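Local coordinates for protein acyl-CoA thioesterase II (Mycobacterium avium subsp. paratuberculosis, PDB 4R9Z) that probably hydrolyses fatty acyl-CoA thioesters and is built as a double hot-dog, at residues Y122-S134 / G254-T266. Numbering follows the deposited sequence.
Sequences YQPIMPEAPSPES and GTMFNRTGELVCT
M126 and F257 meet where 122-134, in the long loop between strands 121-122 and 159-163, runs across the hairpin of strands 249-258 and 263-272 of this double hot-dog protein. The F257 ring is sandwiched: CB of M126 lies over one face, 3.8 Å from the ring centroid, while CD1 of L263 covers the opposite face. With CG of M126 anti to the backbone N (chi1 -177°) and the chain extended, the thioether slides past the ring; SD sits obliquely to it in a Met-aromatic contact and reaches CA of G261, 3.5 Å away, in the type I turn from N258 to G261. At the ring edge, O of P124 comes within 3.3 Å of CE2 of F257.

The Q123 amide is gripped at both ends. OE1 accepts a hydrogen bond from N of L263, 3.1 Å away, with the donor above the carbonyl plane. NE2 donates to O of G261 (2.7 Å) and, over a longer distance, to O of P124, which fixes the amide's rotation. Farther along, the extended R259 side chain reaches P132, whose CG lies over one guanidinium face, offset toward the rim. Its NH2 forms a salt bridge to the syn side of OE2 of E133, 2.9 Å away.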
loop_
_atom_site.group_PDB
_atom_site.type_symbol
_atom_site.label_atom_id
_atom_site.label_comp_id
_atom_site.label_asym_id
_atom_site.label_seq_id
_atom_site.Cartn_x
_atom_site.Cartn_y
_atom_site.Cartn_z
ATOM N N TYR B 122 -7.731 10.157 15.795
ATOM C CA TYR B 122 -6.879 9.416 16.711
ATOM C C TYR B 122 -5.641 8.943 15.972
ATOM O O TYR B 122 -5.614 8.925 14.745
ATOM C CB TYR B 122 -7.625 8.242 17.345
ATOM C CG TYR B 122 -8.316 7.310 16.376
ATOM C CD1 TYR B 122 -7.620 6.298 15.725
ATOM C CD2 TYR B 122 -9.677 7.427 16.137
ATOM C CE1 TYR B 122 -8.262 5.442 14.847
ATOM C CE2 TYR B 122 -10.324 6.579 15.266
ATOM C CZ TYR B 122 -9.614 5.589 14.625
ATOM O OH TYR B 122 -10.267 4.750 13.755
ATOM N N GLN B 123 -4.603 8.604 16.723
ATOM C CA GLN B 123 -3.338 8.202 16.130
ATOM C C GLN B 123 -2.582 7.308 17.098
ATOM O O GLN B 123 -2.913 7.265 18.285
ATOM C CB GLN B 123 -2.502 9.430 15.772
ATOM C CG GLN B 123 -2.227 10.349 16.948
ATOM C CD GLN B 123 -1.215 11.427 16.619
ATOM O OE1 GLN B 123 -1.558 12.463 16.053
ATOM N NE2 GLN B 123 0.041 11.182 16.964
ATOM N N PRO B 124 -1.582 6.565 16.599
ATOM C CA PRO B 124 -0.706 5.941 17.592
ATOM C C PRO B 124 0.055 7.022 18.347
ATOM O O PRO B 124 0.428 8.040 17.751
ATOM C CB PRO B 124 0.241 5.076 16.752
ATOM C CG PRO B 124 0.129 5.609 15.358
ATOM C CD PRO B 124 -1.252 6.160 15.223
ATOM N N ILE B 125 0.314 6.787 19.629
ATOM C CA ILE B 125 1.043 7.754 20.431
ATOM C C ILE B 125 2.511 7.686 20.065
ATOM O O ILE B 125 3.085 6.605 19.955
ATOM C CB ILE B 125 0.874 7.498 21.947
ATOM C CG1 ILE B 125 -0.608 7.372 22.311
ATOM C CG2 ILE B 125 1.543 8.599 22.761
ATOM C CD1 ILE B 125 -1.452 8.543 21.859
ATOM N N MET B 126 3.119 8.848 19.890
ATOM C CA MET B 126 4.525 8.909 19.545
ATOM C C MET B 126 5.371 8.395 20.697
ATOM O O MET B 126 5.188 8.814 21.840
ATOM C CB MET B 126 4.917 10.331 19.198
ATOM C CG MET B 126 6.339 10.474 18.764
ATOM S SD MET B 126 6.721 12.217 18.677
ATOM C CE MET B 126 8.491 12.146 18.774
ATOM N N PRO B 127 6.283 7.459 20.405
ATOM C CA PRO B 127 7.142 6.885 21.445
ATOM C C PRO B 127 8.037 7.931 22.099
ATOM O O PRO B 127 8.575 8.794 21.400
ATOM C CB PRO B 127 7.987 5.864 20.675
ATOM C CG PRO B 127 7.184 5.533 19.467
ATOM C CD PRO B 127 6.459 6.792 19.104
ATOM N N GLU B 128 8.192 7.861 23.418
ATOM C CA GLU B 128 9.136 8.736 24.100
ATOM C C GLU B 128 10.560 8.428 23.670
ATOM O O GLU B 128 10.961 7.266 23.593
ATOM C CB GLU B 128 9.010 8.621 25.613
ATOM C CG GLU B 128 7.637 8.959 26.143
ATOM C CD GLU B 128 7.543 8.756 27.637
ATOM O OE1 GLU B 128 8.603 8.551 28.267
ATOM O OE2 GLU B 128 6.419 8.810 28.182
ATOM N N ALA B 129 11.327 9.476 23.400
ATOM C CA ALA B 129 12.708 9.312 22.973
ATOM C C ALA B 129 13.549 10.505 23.407
ATOM O O ALA B 129 13.014 11.592 23.623
ATOM C CB ALA B 129 12.770 9.133 21.468
ATOM N N PRO B 130 14.869 10.307 23.552
ATOM C CA PRO B 130 15.689 11.487 23.827
ATOM C C PRO B 130 15.616 12.462 22.662
ATOM O O PRO B 130 15.637 12.068 21.495
ATOM C CB PRO B 130 17.098 10.912 23.984
ATOM C CG PRO B 130 17.065 9.641 23.193
ATOM C CD PRO B 130 15.687 9.091 23.415
ATOM N N SER B 131 15.534 13.737 23.010
ATOM C CA SER B 131 15.470 14.823 22.057
ATOM C C SER B 131 16.723 14.799 21.172
ATOM O O SER B 131 17.775 14.328 21.606
ATOM C CB SER B 131 15.301 16.129 22.827
ATOM O OG SER B 131 14.010 16.161 23.423
ATOM N N PRO B 132 16.611 15.292 19.927
ATOM C CA PRO B 132 17.714 15.254 18.954
ATOM C C PRO B 132 18.999 15.957 19.401
ATOM O O PRO B 132 20.047 15.613 18.857
ATOM C CB PRO B 132 17.119 15.953 17.730
ATOM C CG PRO B 132 16.015 16.801 18.282
ATOM C CD PRO B 132 15.431 15.978 19.379
ATOM N N GLU B 133 18.938 16.921 20.316
ATOM C CA GLU B 133 20.163 17.537 20.819
ATOM C C GLU B 133 21.079 16.467 21.396
ATOM O O GLU B 133 22.281 16.497 21.179
ATOM C CB GLU B 133 19.867 18.557 21.913
ATOM C CG GLU B 133 18.978 19.715 21.541
ATOM C CD GLU B 133 17.503 19.337 21.649
ATOM O OE1 GLU B 133 17.226 18.187 22.018
ATOM O OE2 GLU B 133 16.624 20.195 21.443
ATOM N N SER B 134 20.492 15.511 22.112
ATOM C CA SER B 134 21.252 14.475 22.785
ATOM C C SER B 134 21.826 13.517 21.764
ATOM O O SER B 134 22.794 13.821 21.072
ATOM C CB SER B 134 20.361 13.722 23.767
ATOM O OG SER B 134 19.513 14.623 24.458
ATOM N N GLY B 254 6.744 1.935 8.670
ATOM C CA GLY B 254 7.144 3.228 9.184
ATOM C C GLY B 254 6.009 4.132 9.621
ATOM O O GLY B 254 4.934 4.148 9.028
ATOM N N THR B 255 6.262 4.885 10.682
ATOM C CA THR B 255 5.330 5.895 11.150
ATOM C C THR B 255 6.122 7.157 11.427
ATOM O O THR B 255 7.117 7.130 12.148
ATOM C CB THR B 255 4.579 5.458 12.413
ATOM O OG1 THR B 255 5.326 4.436 13.082
ATOM C CG2 THR B 255 3.212 4.911 12.058
ATOM N N MET B 256 5.687 8.263 10.843
ATOM C CA MET B 256 6.404 9.516 10.990
ATOM C C MET B 256 5.604 10.495 11.834
ATOM O O MET B 256 4.388 10.609 11.676
ATOM C CB MET B 256 6.701 10.114 9.622
ATOM C CG MET B 256 7.680 11.255 9.646
ATOM S SD MET B 256 8.071 11.764 7.972
ATOM C CE MET B 256 8.749 10.244 7.316
ATOM N N PHE B 257 6.293 11.206 12.723
ATOM C CA PHE B 257 5.647 12.177 13.606
ATOM C C PHE B 257 6.308 13.550 13.527
ATOM O O PHE B 257 7.514 13.658 13.290
ATOM C CB PHE B 257 5.687 11.712 15.064
ATOM C CG PHE B 257 5.004 10.401 15.324
ATOM C CD1 PHE B 257 5.678 9.202 15.140
ATOM C CD2 PHE B 257 3.703 10.367 15.796
ATOM C CE1 PHE B 257 5.054 7.992 15.403
ATOM C CE2 PHE B 257 3.073 9.160 16.060
ATOM C CZ PHE B 257 3.751 7.971 15.863
ATOM N N ASN B 258 5.514 14.598 13.732
ATOM C CA ASN B 258 6.075 15.913 14.038
ATOM C C ASN B 258 6.641 15.892 15.449
ATOM O O ASN B 258 6.201 15.092 16.275
ATOM C CB ASN B 258 5.022 17.019 13.910
ATOM C CG ASN B 258 4.668 17.333 12.472
ATOM O OD1 ASN B 258 5.516 17.280 11.582
ATOM N ND2 ASN B 258 3.406 17.671 12.238
ATOM N N ARG B 259 7.609 16.762 15.729
ATOM C CA ARG B 259 8.187 16.850 17.069
ATOM C C ARG B 259 7.107 17.074 18.121
ATOM O O ARG B 259 7.259 16.674 19.271
ATOM C CB ARG B 259 9.233 17.964 17.142
ATOM C CG ARG B 259 9.983 18.021 18.470
ATOM C CD ARG B 259 11.253 18.853 18.370
ATOM N NE ARG B 259 12.126 18.675 19.529
ATOM C CZ ARG B 259 13.392 19.078 19.580
ATOM N NH1 ARG B 259 13.941 19.678 18.532
ATOM N NH2 ARG B 259 14.113 18.880 20.676
ATOM N N THR B 260 6.006 17.694 17.713
ATOM C CA THR B 260 4.866 17.895 18.600
ATOM C C THR B 260 4.188 16.569 18.942
ATOM O O THR B 260 3.447 16.474 19.924
ATOM C CB THR B 260 3.826 18.836 17.972
ATOM O OG1 THR B 260 3.292 18.244 16.781
ATOM C CG2 THR B 260 4.462 20.179 17.640
ATOM N N GLY B 261 4.446 15.547 18.130
ATOM C CA GLY B 261 3.864 14.238 18.351
ATOM C C GLY B 261 2.640 13.932 17.508
ATOM O O GLY B 261 2.001 12.893 17.690
ATOM N N GLU B 262 2.293 14.841 16.601
ATOM C CA GLU B 262 1.220 14.568 15.652
ATOM C C GLU B 262 1.720 13.614 14.567
ATOM O O GLU B 262 2.836 13.762 14.058
ATOM C CB GLU B 262 0.686 15.856 15.017
ATOM C CG GLU B 262 -0.671 15.676 14.331
ATOM C CD GLU B 262 -1.078 16.867 13.481
ATOM O OE1 GLU B 262 -0.210 17.721 13.196
ATOM O OE2 GLU B 262 -2.268 16.948 13.101
ATOM N N LEU B 263 0.897 12.623 14.238
ATOM C CA LEU B 263 1.230 11.665 13.191
ATOM C C LEU B 263 1.233 12.345 11.821
ATOM O O LEU B 263 0.309 13.081 11.477
ATOM C CB LEU B 263 0.243 10.494 13.206
ATOM C CG LEU B 263 0.426 9.414 12.137
ATOM C CD1 LEU B 263 1.711 8.633 12.368
ATOM C CD2 LEU B 263 -0.771 8.486 12.137
ATOM N N VAL B 264 2.283 12.102 11.044
ATOM C CA VAL B 264 2.398 12.699 9.723
ATOM C C VAL B 264 2.006 11.707 8.629
ATOM O O VAL B 264 1.178 12.007 7.767
ATOM C CB VAL B 264 3.831 13.207 9.471
ATOM C CG1 VAL B 264 4.032 13.544 7.995
ATOM C CG2 VAL B 264 4.115 14.417 10.344
ATOM N N CYS B 265 2.587 10.513 8.679
ATOM C CA CYS B 265 2.261 9.490 7.700
ATOM C C CYS B 265 2.501 8.084 8.225
ATOM O O CYS B 265 3.314 7.882 9.123
ATOM C CB CYS B 265 3.067 9.708 6.420
ATOM S SG CYS B 265 4.828 9.426 6.604
ATOM N N THR B 266 1.773 7.125 7.658
ATOM C CA THR B 266 2.015 5.706 7.893
ATOM C C THR B 266 2.603 5.142 6.610
ATOM O O THR B 266 2.194 5.535 5.521
ATOM C CB THR B 266 0.726 4.948 8.268
ATOM O OG1 THR B 266 0.075 5.607 9.360
ATOM C CG2 THR B 266 1.041 3.517 8.666
#